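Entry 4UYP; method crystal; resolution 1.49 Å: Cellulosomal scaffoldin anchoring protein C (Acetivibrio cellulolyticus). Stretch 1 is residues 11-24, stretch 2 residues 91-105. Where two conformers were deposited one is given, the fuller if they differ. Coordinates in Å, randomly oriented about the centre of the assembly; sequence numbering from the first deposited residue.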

# COMPACT_ATOMS: atom_id res chain seq x y z
N GLY C 11 -9.91 -9.65 18.59
CA GLY C 11 -11.21 -9.15 19.15
C GLY C 11 -12.34 -9.83 18.44
O GLY C 11 -12.15 -10.56 17.44
N LYS C 12 -13.53 -9.53 18.98
CA LYS C 12 -14.77 -10.08 18.47
C LYS C 12 -15.26 -9.33 17.22
O LYS C 12 -14.94 -8.10 17.05
N ALA C 13 -16.06 -9.95 16.40
CA ALA C 13 -16.79 -9.19 15.40
C ALA C 13 -17.53 -8.05 16.05
O ALA C 13 -18.15 -8.21 17.08
N GLY C 14 -17.47 -6.90 15.38
CA GLY C 14 -18.18 -5.74 15.96
C GLY C 14 -17.41 -4.91 16.95
O GLY C 14 -17.86 -3.83 17.35
N SER C 15 -16.22 -5.38 17.43
CA SER C 15 -15.48 -4.72 18.46
C SER C 15 -14.53 -3.65 17.88
O SER C 15 -14.23 -3.63 16.67
N VAL C 16 -13.99 -2.87 18.80
CA VAL C 16 -12.86 -1.97 18.48
C VAL C 16 -11.61 -2.58 19.14
O VAL C 16 -11.62 -2.87 20.33
N VAL C 17 -10.58 -2.84 18.33
CA VAL C 17 -9.28 -3.36 18.78
C VAL C 17 -8.22 -2.28 18.59
O VAL C 17 -8.44 -1.32 17.82
N SER C 18 -7.09 -2.38 19.30
CA SER C 18 -6.10 -1.38 19.14
C SER C 18 -4.76 -2.03 18.70
O SER C 18 -4.33 -3.09 19.24
N VAL C 19 -4.17 -1.35 17.72
CA VAL C 19 -2.94 -1.80 17.10
C VAL C 19 -1.87 -0.71 17.39
O VAL C 19 -1.88 0.33 16.72
N PRO C 20 -0.91 -1.01 18.26
CA PRO C 20 0.20 -0.04 18.56
C PRO C 20 1.28 -0.11 17.50
O PRO C 20 1.62 -1.17 17.01
N ILE C 21 1.82 1.06 17.18
CA ILE C 21 2.96 1.17 16.30
C ILE C 21 4.14 1.61 17.19
O ILE C 21 4.13 2.71 17.78
N THR C 22 5.15 0.73 17.28
CA THR C 22 6.27 0.89 18.23
C THR C 22 7.54 1.13 17.43
O THR C 22 7.76 0.49 16.39
N PHE C 23 8.39 2.02 17.90
CA PHE C 23 9.71 2.18 17.31
C PHE C 23 10.81 1.73 18.34
O PHE C 23 10.78 2.07 19.54
N THR C 24 11.70 0.89 17.81
CA THR C 24 12.80 0.31 18.62
C THR C 24 14.11 0.70 17.94
O THR C 24 14.22 0.77 16.76
N GLY C 91 9.69 3.65 21.83
CA GLY C 91 8.37 3.61 22.50
C GLY C 91 7.29 3.59 21.47
O GLY C 91 7.48 3.28 20.33
N VAL C 92 6.07 3.88 21.95
CA VAL C 92 4.89 3.89 21.06
C VAL C 92 4.77 5.22 20.32
O VAL C 92 4.66 6.34 20.96
N PHE C 93 4.77 5.12 19.00
CA PHE C 93 4.59 6.27 18.17
C PHE C 93 3.10 6.61 18.06
O PHE C 93 2.76 7.79 18.14
N ALA C 94 2.23 5.61 17.82
CA ALA C 94 0.79 5.86 17.64
C ALA C 94 0.10 4.57 17.81
O ALA C 94 0.72 3.49 17.69
N THR C 95 -1.21 4.62 18.05
CA THR C 95 -2.05 3.42 18.12
C THR C 95 -3.24 3.63 17.22
O THR C 95 -3.89 4.68 17.29
N ILE C 96 -3.52 2.64 16.40
CA ILE C 96 -4.69 2.74 15.49
C ILE C 96 -5.84 1.94 16.13
O ILE C 96 -5.60 0.75 16.47
N ASN C 97 -6.99 2.56 16.41
CA ASN C 97 -8.15 1.80 16.88
C ASN C 97 -9.02 1.39 15.74
O ASN C 97 -9.55 2.28 15.05
N PHE C 98 -9.08 0.10 15.50
CA PHE C 98 -9.80 -0.44 14.32
C PHE C 98 -11.15 -1.06 14.73
O PHE C 98 -11.21 -1.82 15.72
N LYS C 99 -12.20 -0.67 14.05
CA LYS C 99 -13.49 -1.39 14.16
C LYS C 99 -13.47 -2.64 13.29
O LYS C 99 -13.28 -2.56 12.08
N VAL C 100 -13.65 -3.81 13.95
CA VAL C 100 -13.79 -5.08 13.26
C VAL C 100 -15.25 -5.17 12.71
O VAL C 100 -16.19 -5.01 13.50
N SER C 101 -15.31 -5.51 11.42
CA SER C 101 -16.66 -5.61 10.82
C SER C 101 -17.63 -6.49 11.65
O SER C 101 -17.21 -7.54 12.19
N ASP C 102 -18.87 -6.08 11.69
CA ASP C 102 -19.82 -6.90 12.42
C ASP C 102 -20.02 -8.25 11.71
O ASP C 102 -20.46 -9.20 12.43
N SER C 103 -19.70 -8.40 10.43
CA SER C 103 -19.86 -9.67 9.74
C SER C 103 -18.66 -10.58 9.75
O SER C 103 -18.68 -11.67 9.17
N ALA C 104 -17.64 -10.16 10.51
CA ALA C 104 -16.40 -11.00 10.61
C ALA C 104 -16.72 -12.38 11.21
O ALA C 104 -17.52 -12.49 12.15
N LYS C 105 -16.03 -13.40 10.70
CA LYS C 105 -16.19 -14.74 11.22
C LYS C 105 -14.97 -15.06 12.04
O LYS C 105 -13.85 -14.64 11.80

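How do the side chains sort themselves between the two strands? Residues 16-24 and 91-100 run antiparallel, and their side chains alternate between the two faces of the sheet. Val 17, Val 19, Ile 21 and Phe 23 lie on one face with Ala 94, Ile 96 and Phe 98, all of them buried. Val 16, Ser 18, Pro 20 and Thr 22 share the other, more open face with Val 92, Thr 95, Asn 97 and Lys 99.

Which bumps fill which hollows on the buried face? Val 17, in the m rotamer, sets CG2 4.1 Å from Phe 98 CB and CG1 4.1 Å from Val 100 CG2. Val 19, in the t rotamer, brings CG2 to 3.7 Å from Phe 98 CD2, meeting that ring at its edge. Beside the small Ala 94, Ile 21 (m, t) extends diagonally, its CD1 lying 3.9 Å from CD1 of Ile 96, which is also m, t; Ile 21 CG2 comes 4.3 Å from Phe 93 CD2.

How does the bulge bring two phenylalanines together? The register slips by one between Ile 21 and Thr 22, and Ile 21 O accepts a hydrogen bond from Phe 93 N at 2.8 Å and a weak one from Ala 94 N at 3.5 Å. Phe 93, chi1 t, points toward the first stretch and lays its CB over a face of the Phe 23 ring, 3.8 Å from the centroid. Phe 23, chi1 m, brings CZ to 3.4 Å from Phe 93 CG. The planes are near parallel, 16° apart, but slid apart, so the rings barely overlap. Opposite Phe 23, Gly 91 adds no side chain.

What holds the open face and the turn at its end? Ser 18 and Asn 97, both m, join through a hydrogen bond from Ser 18 OG to Asn 97 OD1 at 2.7 Å, while Ser 18 CB rests 3.7 Å from Thr 95 CG2. Val 16 CG1 lies 3.9 Å from Asn 97 CB. Farther along, Ala 13 CB fits 4.1 Å from Ala 104 CB. The carboxylate of Asp 102 lies against Gly 14, its OD1 3.2 Å from Gly 14 CA, and forms a salt bridge from Asp 102 OD1 to Lys 99 NZ at 2.9 Å, although the position of that nitrogen is less certain. Ser 15, in the p rotamer, turns OG back to Lys 12 O, a 2.7 Å hydrogen bond that steadies the turn.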

# COMPACT_ATOMS: atom_id res chain seq x y z
CB LYS C 12 -15.84 -9.92 19.56
CG LYS C 12 -15.62 -10.83 20.79
CD LYS C 12 -16.75 -10.78 21.85
CE LYS C 12 -16.69 -9.43 22.61
NZ LYS C 12 -17.59 -8.85 23.73
CB ALA C 13 -17.84 -10.13 14.76
CB SER C 15 -14.61 -5.76 19.28
OG SER C 15 -13.53 -6.25 18.46
CB VAL C 16 -13.07 -0.54 18.94
CG1 VAL C 16 -11.76 0.27 18.70
CG2 VAL C 16 -14.20 0.10 18.15
CB VAL C 17 -8.88 -4.64 18.05
CG1 VAL C 17 -9.97 -5.72 18.26
CG2 VAL C 17 -8.70 -4.46 16.56
CB SER C 18 -5.93 -0.62 20.43
OG SER C 18 -7.14 -0.09 20.89
CB VAL C 19 -3.21 -1.98 15.56
CG1 VAL C 19 -1.90 -2.22 14.80
CG2 VAL C 19 -4.14 -3.18 15.33
CB PRO C 20 0.70 -0.47 19.93
CG PRO C 20 0.49 -1.97 19.95
CD PRO C 20 -0.80 -2.22 19.11
CB ILE C 21 2.76 2.13 15.13
CG1 ILE C 21 1.57 1.74 14.22
CG2 ILE C 21 4.08 2.29 14.35
CD1 ILE C 21 0.93 2.86 13.46
CB THR C 22 6.49 -0.35 19.15
OG1 THR C 22 5.27 -0.68 19.81
CG2 THR C 22 7.68 -0.15 20.18
CB PHE C 23 10.03 3.67 17.13
CG PHE C 23 9.19 4.43 16.10
CD1 PHE C 23 8.32 3.77 15.21
CD2 PHE C 23 9.28 5.84 16.04
CE1 PHE C 23 7.55 4.51 14.27
CE2 PHE C 23 8.57 6.56 15.06
CZ PHE C 23 7.71 5.90 14.19
CB THR C 24 12.56 -1.23 18.77
OG1 THR C 24 11.44 -1.39 19.68
CG2 THR C 24 13.74 -1.93 19.53
CB VAL C 92 3.64 3.65 21.91
CG1 VAL C 92 2.39 3.64 21.01
CG2 VAL C 92 3.74 2.24 22.61
CB PHE C 93 5.14 5.92 16.77
CG PHE C 93 4.84 6.92 15.71
CD1 PHE C 93 5.45 8.23 15.79
CD2 PHE C 93 4.08 6.60 14.63
CE1 PHE C 93 5.23 9.18 14.76
CE2 PHE C 93 3.83 7.56 13.63
CZ PHE C 93 4.38 8.81 13.75
CB ALA C 94 0.50 6.49 16.26
CB THR C 95 -2.50 3.18 19.54
OG1 THR C 95 -1.32 3.02 20.38
CG2 THR C 95 -3.34 1.87 19.68
CB ILE C 96 -4.42 2.20 14.12
CG1 ILE C 96 -3.25 2.98 13.50
CG2 ILE C 96 -5.66 2.34 13.21
CD1 ILE C 96 -2.74 2.26 12.27
CB ASN C 97 -8.87 2.68 17.87
CG ASN C 97 -7.93 3.17 18.99
OD1 ASN C 97 -7.33 2.33 19.67
ND2 ASN C 97 -7.85 4.47 19.17
CB PHE C 98 -9.03 -1.60 13.71
CG PHE C 98 -7.85 -1.21 12.84
CD1 PHE C 98 -8.09 -0.71 11.57
CD2 PHE C 98 -6.57 -1.30 13.28
CE1 PHE C 98 -7.03 -0.40 10.70
CE2 PHE C 98 -5.47 -0.99 12.38
CZ PHE C 98 -5.73 -0.56 11.13
CB LYS C 99 -14.62 -0.39 13.67
CG LYS C 99 -15.95 -1.07 13.36
CD LYS C 99 -16.54 -1.51 14.64
CE LYS C 99 -18.02 -1.98 14.39
NZ LYS C 99 -18.15 -2.95 13.35
CB VAL C 100 -13.53 -6.25 14.23
CG1 VAL C 100 -13.69 -7.57 13.49
CG2 VAL C 100 -12.09 -6.11 14.79
CB SER C 101 -16.48 -6.15 9.50
OG SER C 101 -17.78 -6.41 8.90
CB ASP C 102 -21.23 -6.24 12.36
CG ASP C 102 -21.38 -5.07 13.29
OD1 ASP C 102 -20.43 -4.56 13.94
OD2 ASP C 102 -22.58 -4.56 13.39
CB SER C 103 -20.34 -9.39 8.34
OG SER C 103 -19.28 -8.81 7.59
CB ALA C 104 -15.41 -10.23 11.48
CB LYS C 105 -16.34 -15.80 10.12
CG LYS C 105 -17.43 -15.43 9.10
CD LYS C 105 -18.78 -15.55 9.69
CE LYS C 105 -19.80 -15.91 8.60
NZ LYS C 105 -21.14 -15.74 9.21